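Local atomic coordinates of putative methyltransferase from antibiotic biosynthesis pathway (Anabaena variabilis ATCC 29413, PDB entry 3EGE), a protein that probably acts as an S-adenosylmethionine-dependent methyltransferase, with a Rossmann-like domain of the methyltransferase superfamily, and is thought to serve an antibiotic biosynthesis pathway. Residues L102-F107 and L128-I133; F188-W193 and I250-I255. One frame throughout, in Å; residues are numbered along the deposited sequence.

Interaction 1 (L102-F107 and L128-I133)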
ATOM      1  N   LEU A 102       1.153   1.996   1.290  1.00 67.47           N
ATOM      2  CA  LEU A 102       0.871   2.025  -0.162  1.00 69.17           C
ATOM      3  C   LEU A 102       0.232   3.355  -0.607  1.00 68.93           C
ATOM      4  O   LEU A 102      -0.821   3.377  -1.241  1.00 68.43           O
ATOM      5  CB  LEU A 102       0.038   0.802  -0.600  1.00 69.57           C
ATOM      6  CG  LEU A 102       0.678  -0.592  -0.423  1.00 71.29           C
ATOM      7  CD1 LEU A 102      -0.389  -1.646  -0.725  1.00 70.43           C
ATOM      8  CD2 LEU A 102       1.933  -0.802  -1.307  1.00 68.96           C
ATOM      9  N   ALA A 103       0.916   4.442  -0.248  1.00 69.27           N
ATOM     10  CA  ALA A 103       0.473   5.811  -0.520  1.00 69.89           C
ATOM     11  C   ALA A 103       1.526   6.756  -1.092  1.00 70.48           C
ATOM     12  O   ALA A 103       1.162   7.586  -1.909  1.00 71.81           O
ATOM     13  CB  ALA A 103      -0.100   6.422   0.763  1.00 68.01           C
ATOM     14  N   ILE A 104       2.804   6.627  -0.691  1.00 70.56           N
ATOM     15  CA  ILE A 104       3.873   7.591  -1.063  1.00 70.51           C
ATOM     16  C   ILE A 104       4.061   7.835  -2.559  1.00 71.61           C
ATOM     17  O   ILE A 104       4.542   8.895  -2.958  1.00 70.71           O
ATOM     18  CB  ILE A 104       5.276   7.301  -0.364  1.00 71.08           C
ATOM     19  CG1 ILE A 104       5.970   6.009  -0.869  1.00 72.75           C
ATOM     20  CG2 ILE A 104       5.122   7.243   1.140  1.00 69.93           C
ATOM     21  CD1 ILE A 104       7.486   5.862  -0.409  1.00 69.16           C
ATOM     22  N   HIS A 105       3.707   6.828  -3.366  1.00 73.26           N
ATOM     23  CA  HIS A 105       3.690   6.935  -4.830  1.00 73.36           C
ATOM     24  C   HIS A 105       2.664   7.905  -5.374  1.00 73.88           C
ATOM     25  O   HIS A 105       2.797   8.320  -6.520  1.00 73.83           O
ATOM     26  CB  HIS A 105       3.560   5.569  -5.519  1.00 74.13           C
ATOM     27  CG  HIS A 105       2.282   4.848  -5.250  1.00 74.51           C
ATOM     28  ND1 HIS A 105       1.987   4.285  -4.025  1.00 71.44           N
ATOM     29  CD2 HIS A 105       1.262   4.517  -6.078  1.00 70.62           C
ATOM     30  CE1 HIS A 105       0.811   3.686  -4.096  1.00 70.51           C
ATOM     31  NE2 HIS A 105       0.353   3.808  -5.330  1.00 73.96           N
ATOM     32  N   HIS A 106       1.666   8.266  -4.553  1.00 73.98           N
ATOM     33  CA  HIS A 106       0.691   9.276  -4.891  1.00 74.35           C
ATOM     34  C   HIS A 106       1.112  10.695  -4.471  1.00 74.54           C
ATOM     35  O   HIS A 106       0.409  11.636  -4.811  1.00 74.42           O
ATOM     36  CB  HIS A 106      -0.659   8.960  -4.256  1.00 76.86           C
ATOM     37  CG  HIS A 106      -1.244   7.653  -4.678  1.00 77.99           C
ATOM     38  ND1 HIS A 106      -1.393   7.303  -6.001  1.00 84.47           N
ATOM     39  CD2 HIS A 106      -1.779   6.641  -3.953  1.00 82.23           C
ATOM     40  CE1 HIS A 106      -1.952   6.106  -6.072  1.00 89.59           C
ATOM     41  NE2 HIS A 106      -2.208   5.688  -4.842  1.00 85.15           N
ATOM     42  N   PHE A 107       2.236  10.870  -3.766  1.00 74.20           N
ATOM     43  CA  PHE A 107       2.664  12.205  -3.336  1.00 74.09           C
ATOM     44  C   PHE A 107       3.366  12.955  -4.480  1.00 74.78           C
ATOM     45  O   PHE A 107       4.134  12.362  -5.238  1.00 74.87           O
ATOM     46  CB  PHE A 107       3.583  12.167  -2.082  1.00 73.96           C
ATOM     47  CG  PHE A 107       3.022  11.411  -0.883  1.00 69.25           C
ATOM     48  CD1 PHE A 107       1.659  11.086  -0.744  1.00 73.80           C
ATOM     49  CD2 PHE A 107       3.876  11.109   0.178  1.00 70.17           C
ATOM     50  CE1 PHE A 107       1.193  10.394   0.400  1.00 76.72           C
ATOM     51  CE2 PHE A 107       3.416  10.431   1.320  1.00 68.67           C
ATOM     52  CZ  PHE A 107       2.073  10.079   1.432  1.00 72.17           C
ATOM     53  N   LEU A 128       7.177   2.697   6.052  1.00 69.14           N
ATOM     54  CA  LEU A 128       6.542   2.873   4.737  1.00 69.22           C
ATOM     55  C   LEU A 128       6.333   1.509   4.073  1.00 68.85           C
ATOM     56  O   LEU A 128       7.284   0.781   3.942  1.00 68.56           O
ATOM     57  CB  LEU A 128       7.438   3.749   3.831  1.00 69.04           C
ATOM     58  CG  LEU A 128       7.920   5.103   4.402  1.00 70.16           C
ATOM     59  CD1 LEU A 128       8.798   5.864   3.372  1.00 67.94           C
ATOM     60  CD2 LEU A 128       6.760   5.975   4.857  1.00 68.01           C
ATOM     61  N   LEU A 129       5.093   1.154   3.716  1.00 69.22           N
ATOM     62  CA  LEU A 129       4.825  -0.037   2.893  1.00 68.78           C
ATOM     63  C   LEU A 129       4.744   0.559   1.494  1.00 68.55           C
ATOM     64  O   LEU A 129       3.846   1.354   1.194  1.00 67.76           O
ATOM     65  CB  LEU A 129       3.545  -0.806   3.226  1.00 69.06           C
ATOM     66  CG  LEU A 129       3.293  -2.062   2.346  1.00 70.07           C
ATOM     67  CD1 LEU A 129       4.483  -3.055   2.355  1.00 67.31           C
ATOM     68  CD2 LEU A 129       2.002  -2.796   2.720  1.00 68.12           C
ATOM     69  N   THR A 130       5.717   0.173   0.667  1.00 67.84           N
ATOM     70  CA  THR A 130       5.891   0.686  -0.685  1.00 66.07           C
ATOM     71  C   THR A 130       6.249  -0.477  -1.613  1.00 65.32           C
ATOM     72  O   THR A 130       6.078  -1.639  -1.259  1.00 64.93           O
ATOM     73  CB  THR A 130       6.963   1.830  -0.678  1.00 65.95           C
ATOM     74  OG1 THR A 130       7.059   2.447  -1.965  1.00 62.40           O
ATOM     75  CG2 THR A 130       8.338   1.316  -0.212  1.00 63.32           C
ATOM     76  N   PHE A 131       6.720  -0.154  -2.805  1.00 65.56           N
ATOM     77  CA  PHE A 131       7.056  -1.146  -3.790  1.00 65.70           C
ATOM     78  C   PHE A 131       8.060  -0.654  -4.842  1.00 66.12           C
ATOM     79  O   PHE A 131       8.279   0.555  -5.036  1.00 65.35           O
ATOM     80  CB  PHE A 131       5.760  -1.573  -4.537  1.00 65.82           C
ATOM     81  CG  PHE A 131       5.138  -0.456  -5.341  1.00 63.63           C
ATOM     82  CD1 PHE A 131       4.284   0.461  -4.733  1.00 70.96           C
ATOM     83  CD2 PHE A 131       5.455  -0.276  -6.679  1.00 68.16           C
ATOM     84  CE1 PHE A 131       3.737   1.531  -5.450  1.00 67.84           C
ATOM     85  CE2 PHE A 131       4.913   0.788  -7.413  1.00 64.54           C
ATOM     86  CZ  PHE A 131       4.055   1.693  -6.796  1.00 68.26           C
ATOM     87  N   ASP A 132       8.605  -1.650  -5.538  1.00 66.19           N
ATOM     88  CA  ASP A 132       9.383  -1.481  -6.737  1.00 63.97           C
ATOM     89  C   ASP A 132       9.092  -2.698  -7.660  1.00 63.64           C
ATOM     90  O   ASP A 132       9.608  -3.803  -7.449  1.00 63.54           O
ATOM     91  CB  ASP A 132      10.850  -1.345  -6.416  1.00 65.05           C
ATOM     92  CG  ASP A 132      11.680  -1.022  -7.633  1.00 64.37           C
ATOM     93  OD1 ASP A 132      11.139  -1.047  -8.775  1.00 61.63           O
ATOM     94  OD2 ASP A 132      12.870  -0.742  -7.432  1.00 62.62           O
ATOM     95  N   ILE A 133       8.300  -2.458  -8.702  1.00 63.59           N
ATOM     96  CA  ILE A 133       7.927  -3.497  -9.683  1.00 63.27           C
ATOM     97  C   ILE A 133       9.167  -4.131 -10.389  1.00 62.86           C
ATOM     98  O   ILE A 133       9.131  -5.302 -10.775  1.00 62.31           O
ATOM     99  CB  ILE A 133       6.897  -2.936 -10.737  1.00 63.00           C
ATOM    100  CG1 ILE A 133       6.076  -4.061 -11.382  1.00 66.31           C
ATOM    101  CG2 ILE A 133       7.620  -2.095 -11.805  1.00 56.33           C
ATOM    102  CD1 ILE A 133       5.187  -4.798 -10.470  1.00 67.01           C
TER
HETATM  103  O   HOH W   1       3.625   4.055   1.079  1.00 52.57           O
HETATM  104  O   HOH W   2       3.859   3.127  -2.086  1.00 52.86           O

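Interaction 2 (F188-W193 and I250-I255)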
ATOM      1  N   PHE A 188      -5.610  -5.299  -3.121  1.00 68.92           N
ATOM      2  CA  PHE A 188      -4.849  -4.351  -3.917  1.00 69.49           C
ATOM      3  C   PHE A 188      -4.381  -5.086  -5.208  1.00 69.97           C
ATOM      4  O   PHE A 188      -4.543  -6.308  -5.345  1.00 69.71           O
ATOM      5  CB  PHE A 188      -3.720  -3.653  -3.148  1.00 70.16           C
ATOM      6  CG  PHE A 188      -2.803  -4.554  -2.399  1.00 70.40           C
ATOM      7  CD1 PHE A 188      -1.737  -5.177  -3.038  1.00 71.09           C
ATOM      8  CD2 PHE A 188      -2.966  -4.736  -1.016  1.00 72.22           C
ATOM      9  CE1 PHE A 188      -0.838  -6.016  -2.309  1.00 70.50           C
ATOM     10  CE2 PHE A 188      -2.082  -5.559  -0.278  1.00 72.43           C
ATOM     11  CZ  PHE A 188      -1.018  -6.196  -0.931  1.00 70.92           C
ATOM     12  N   ALA A 189      -3.839  -4.312  -6.141  1.00 70.04           N
ATOM     13  CA  ALA A 189      -3.517  -4.747  -7.514  1.00 69.27           C
ATOM     14  C   ALA A 189      -3.083  -6.225  -7.725  1.00 68.92           C
ATOM     15  O   ALA A 189      -3.815  -6.978  -8.392  1.00 68.41           O
ATOM     16  CB  ALA A 189      -2.530  -3.752  -8.152  1.00 67.56           C
ATOM     17  N   ALA A 190      -1.950  -6.633  -7.138  1.00 67.82           N
ATOM     18  CA  ALA A 190      -1.428  -8.011  -7.297  1.00 68.17           C
ATOM     19  C   ALA A 190      -1.828  -9.012  -6.185  1.00 68.64           C
ATOM     20  O   ALA A 190      -1.324 -10.136  -6.171  1.00 69.26           O
ATOM     21  CB  ALA A 190       0.096  -7.982  -7.444  1.00 68.24           C
ATOM     22  N   ALA A 191      -2.747  -8.631  -5.302  1.00 67.19           N
ATOM     23  CA  ALA A 191      -3.134  -9.466  -4.171  1.00 66.13           C
ATOM     24  C   ALA A 191      -3.875 -10.753  -4.579  1.00 66.08           C
ATOM     25  O   ALA A 191      -3.702 -11.777  -3.904  1.00 67.00           O
ATOM     26  CB  ALA A 191      -3.927  -8.649  -3.133  1.00 64.86           C
ATOM     27  N   ALA A 192      -4.641 -10.733  -5.684  1.00 64.84           N
ATOM     28  CA  ALA A 192      -5.333 -11.942  -6.172  1.00 64.26           C
ATOM     29  C   ALA A 192      -4.444 -12.766  -7.170  1.00 64.26           C
ATOM     30  O   ALA A 192      -4.959 -13.467  -8.071  1.00 61.66           O
ATOM     31  CB  ALA A 192      -6.675 -11.586  -6.778  1.00 64.37           C
ATOM     32  N   TRP A 193      -3.117 -12.722  -6.964  1.00 64.09           N
ATOM     33  CA  TRP A 193      -2.142 -13.478  -7.779  1.00 64.59           C
ATOM     34  C   TRP A 193      -2.357 -14.998  -7.862  1.00 63.87           C
ATOM     35  O   TRP A 193      -1.869 -15.610  -8.779  1.00 62.07           O
ATOM     36  CB  TRP A 193      -0.701 -13.239  -7.296  1.00 63.38           C
ATOM     37  CG  TRP A 193      -0.391 -13.703  -5.914  1.00 59.73           C
ATOM     38  CD1 TRP A 193      -0.486 -12.973  -4.770  1.00 60.70           C
ATOM     39  CD2 TRP A 193       0.102 -14.988  -5.527  1.00 62.04           C
ATOM     40  NE1 TRP A 193      -0.066 -13.706  -3.696  1.00 61.28           N
ATOM     41  CE2 TRP A 193       0.311 -14.948  -4.124  1.00 62.34           C
ATOM     42  CE3 TRP A 193       0.425 -16.161  -6.224  1.00 59.23           C
ATOM     43  CZ2 TRP A 193       0.773 -16.053  -3.399  1.00 61.42           C
ATOM     44  CZ3 TRP A 193       0.912 -17.264  -5.496  1.00 61.33           C
ATOM     45  CH2 TRP A 193       1.068 -17.201  -4.106  1.00 59.71           C
ATOM     46  N   ILE A 250       6.178  -9.777  -5.277  1.00 72.13           N
ATOM     47  CA  ILE A 250       5.725  -8.879  -6.347  1.00 72.47           C
ATOM     48  C   ILE A 250       6.301  -7.464  -6.123  1.00 69.72           C
ATOM     49  O   ILE A 250       5.745  -6.468  -6.595  1.00 68.80           O
ATOM     50  CB  ILE A 250       4.185  -8.913  -6.495  1.00 73.09           C
ATOM     51  CG1 ILE A 250       3.683 -10.376  -6.469  1.00 76.52           C
ATOM     52  CG2 ILE A 250       3.728  -8.268  -7.844  1.00 73.15           C
ATOM     53  CD1 ILE A 250       2.166 -10.506  -6.511  1.00 77.44           C
ATOM     54  N   GLY A 251       7.469  -7.405  -5.472  1.00 68.29           N
ATOM     55  CA  GLY A 251       8.178  -6.168  -5.233  1.00 69.03           C
ATOM     56  C   GLY A 251       7.684  -5.279  -4.104  1.00 69.11           C
ATOM     57  O   GLY A 251       8.126  -4.142  -4.021  1.00 67.84           O
ATOM     58  N   TYR A 252       6.796  -5.781  -3.238  1.00 69.47           N
ATOM     59  CA  TYR A 252       6.335  -4.997  -2.085  1.00 70.58           C
ATOM     60  C   TYR A 252       7.426  -5.027  -1.021  1.00 70.11           C
ATOM     61  O   TYR A 252       8.003  -6.096  -0.722  1.00 66.67           O
ATOM     62  CB  TYR A 252       5.000  -5.484  -1.538  1.00 72.51           C
ATOM     63  CG  TYR A 252       3.860  -5.261  -2.502  1.00 71.17           C
ATOM     64  CD1 TYR A 252       3.557  -6.229  -3.496  1.00 73.73           C
ATOM     65  CD2 TYR A 252       3.105  -4.094  -2.452  1.00 68.18           C
ATOM     66  CE1 TYR A 252       2.493  -6.047  -4.415  1.00 77.63           C
ATOM     67  CE2 TYR A 252       2.012  -3.876  -3.359  1.00 74.34           C
ATOM     68  CZ  TYR A 252       1.712  -4.867  -4.349  1.00 80.00           C
ATOM     69  OH  TYR A 252       0.679  -4.708  -5.271  1.00 78.68           O
ATOM     70  N   ARG A 253       7.692  -3.838  -0.468  1.00 70.40           N
ATOM     71  CA  ARG A 253       8.782  -3.618   0.475  1.00 70.11           C
ATOM     72  C   ARG A 253       8.412  -2.647   1.602  1.00 70.29           C
ATOM     73  O   ARG A 253       7.772  -1.615   1.364  1.00 68.53           O
ATOM     74  CB  ARG A 253       9.956  -2.965  -0.275  1.00 69.52           C
ATOM     75  CG  ARG A 253      10.613  -3.779  -1.368  1.00 70.94           C
ATOM     76  CD  ARG A 253      11.520  -4.870  -0.776  1.00 67.87           C
ATOM     77  NE  ARG A 253      12.136  -5.676  -1.813  1.00 65.75           N
ATOM     78  CZ  ARG A 253      11.542  -6.632  -2.536  1.00 67.01           C
ATOM     79  NH1 ARG A 253      10.282  -6.946  -2.366  1.00 71.53           N
ATOM     80  NH2 ARG A 253      12.226  -7.281  -3.460  1.00 66.31           N
ATOM     81  N   PHE A 254       8.836  -2.986   2.823  1.00 71.32           N
ATOM     82  CA  PHE A 254       8.768  -2.051   3.946  1.00 71.36           C
ATOM     83  C   PHE A 254      10.100  -1.306   3.956  1.00 72.35           C
ATOM     84  O   PHE A 254      11.153  -1.948   3.956  1.00 71.70           O
ATOM     85  CB  PHE A 254       8.559  -2.734   5.299  1.00 70.70           C
ATOM     86  CG  PHE A 254       7.152  -3.162   5.548  1.00 69.90           C
ATOM     87  CD1 PHE A 254       6.190  -2.225   5.892  1.00 68.00           C
ATOM     88  CD2 PHE A 254       6.778  -4.510   5.461  1.00 75.22           C
ATOM     89  CE1 PHE A 254       4.854  -2.615   6.152  1.00 69.48           C
ATOM     90  CE2 PHE A 254       5.433  -4.914   5.698  1.00 72.79           C
ATOM     91  CZ  PHE A 254       4.477  -3.962   6.053  1.00 68.70           C
ATOM     92  N   ILE A 255      10.039   0.025   3.855  1.00 73.65           N
ATOM     93  CA  ILE A 255      11.188   0.912   4.062  1.00 74.02           C
ATOM     94  C   ILE A 255      10.915   1.503   5.458  1.00 71.96           C
ATOM     95  O   ILE A 255       9.794   1.966   5.729  1.00 68.16           O
ATOM     96  CB  ILE A 255      11.268   2.108   3.089  1.00 73.80           C
ATOM     97  CG1 ILE A 255      11.556   1.699   1.660  1.00 78.33           C
ATOM     98  CG2 ILE A 255      12.421   3.019   3.469  1.00 75.87           C
ATOM     99  CD1 ILE A 255      11.573   2.955   0.764  1.00 77.64           C
TER

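Interaction 1 (L102-F107 and L128-I133)
Leu128 meets Ile104 methyl to methyl: Leu128 CD1 lies 4.0 Å from Ile104 CD1, the two side chains crossing at about a right angle. Helix 110-120 packs on both, Leu110 against Ile104 and Phe114 against Leu128. At Leu129 the backbone takes over. Leu102 N donates to Leu129 O at 2.8 Å, with an N-H...O angle of 149°, and water 1 donates a second bond to the same oxygen while accepting one from Ala103 N at 3.0 Å. Leu129 O thus accepts two hydrogen bonds, and the water carries the link on to Ala103 N. Beside this carbonyl the side chains of Leu102 and Leu129 run the same way, Leu102 CG 4.1 Å from Leu129 CD2.

Strand 97-101 leads into the 102-107 loop, and helix 110-120 then carries the chain to the neighbouring parallel strand 126-131, a beta-alpha-beta crossover of the Rossmann-like sheet. Loops at these C-terminal strand ends form the cofactor pocket in such methyltransferases, and the side chain of Ala103 touches what is probably the Rossmann-type glycine-rich motif (Gly42, Gly44, Gly47), consistent with a place beside that pocket.

Thr130 sets OG1 3.8 Å from Ile104 CD1. The hydroxyl's main polar partner is Gln161; water 2 adds only a weak bond to it, and lies 2.9 Å from His105 ND1, to which it is also hydrogen-bonded. At Phe131, CG sits between the backbone N and the carbonyl carbon (chi1 65°), a position from which the ring can turn toward His105. The two rings make a T-shaped, edge-to-face pair, centroids 5.0 Å apart and planes at 79°. The Phe131 edge does the touching: CE1 stands over the imidazole, toward its rim, 3.6 Å from His105 ND1. His106 CD2 lies against the opposite imidazole face, toward the rim.

Interaction 2 (F188-W193 and I250-I255)
Near the N-terminal end of the antiparallel strand 252-258, the side chains of Ile250 and Tyr252 reach a type I beta turn, Ala190 to Trp193, in the loop that follows strand 172-181. Ile250 meets the turn with its delta methyl: chi2 of 176° extends the chain and carries CD1 to 3.4 Å from Ala190 CB, a tight approach. The same methyl lies 4.0 Å from Trp193 CD1, and the indole and the isoleucine cross obliquely. Pro181 takes the indole NE1 hydrogen bond, and Leu180 packs on both of these side chains.

Tyr252 and Phe188 slide past each other in opposite directions, their planes inclined at 53°. Phe188 CE1 stands over one face of the phenol, 3.5 Å from Tyr252 CZ, while Tyr252 OH comes to the edge of the phenylalanine ring, 3.3 Å from Phe188 CD1. Ala190 CB lies at the tyrosine's edge, 4.3 Å from Tyr252 CE1, and Ala191 CB rests over the centre of the Phe188 ring. No hydrogen bond crosses between the segments, so residues 188-193 meet 250-255 through van der Waals packing alone.

From the N terminus, interaction 1 comes first: the chain leaves strand 97-101 through residues 102-107, passes helix 110-120 and returns at 128-133, closing a short loop of 20 intervening residues. Interaction 2 opens only later, at 188-193, and spans 56 mostly helical residues before the chain reaches 250-255 and strand 252-258. The two loops are in series, neither nesting nor crossing. They join because strands 126-131 and 252-258 are antiparallel neighbours: Leu128 N lies 2.7 Å from Ile255 O and Thr130 N 2.8 Å from Arg253 O, both probable hydrogen bonds. Leu102 also packs on Tyr252, whose ring in turn meets Phe188, so the two contacts touch through that tyrosine.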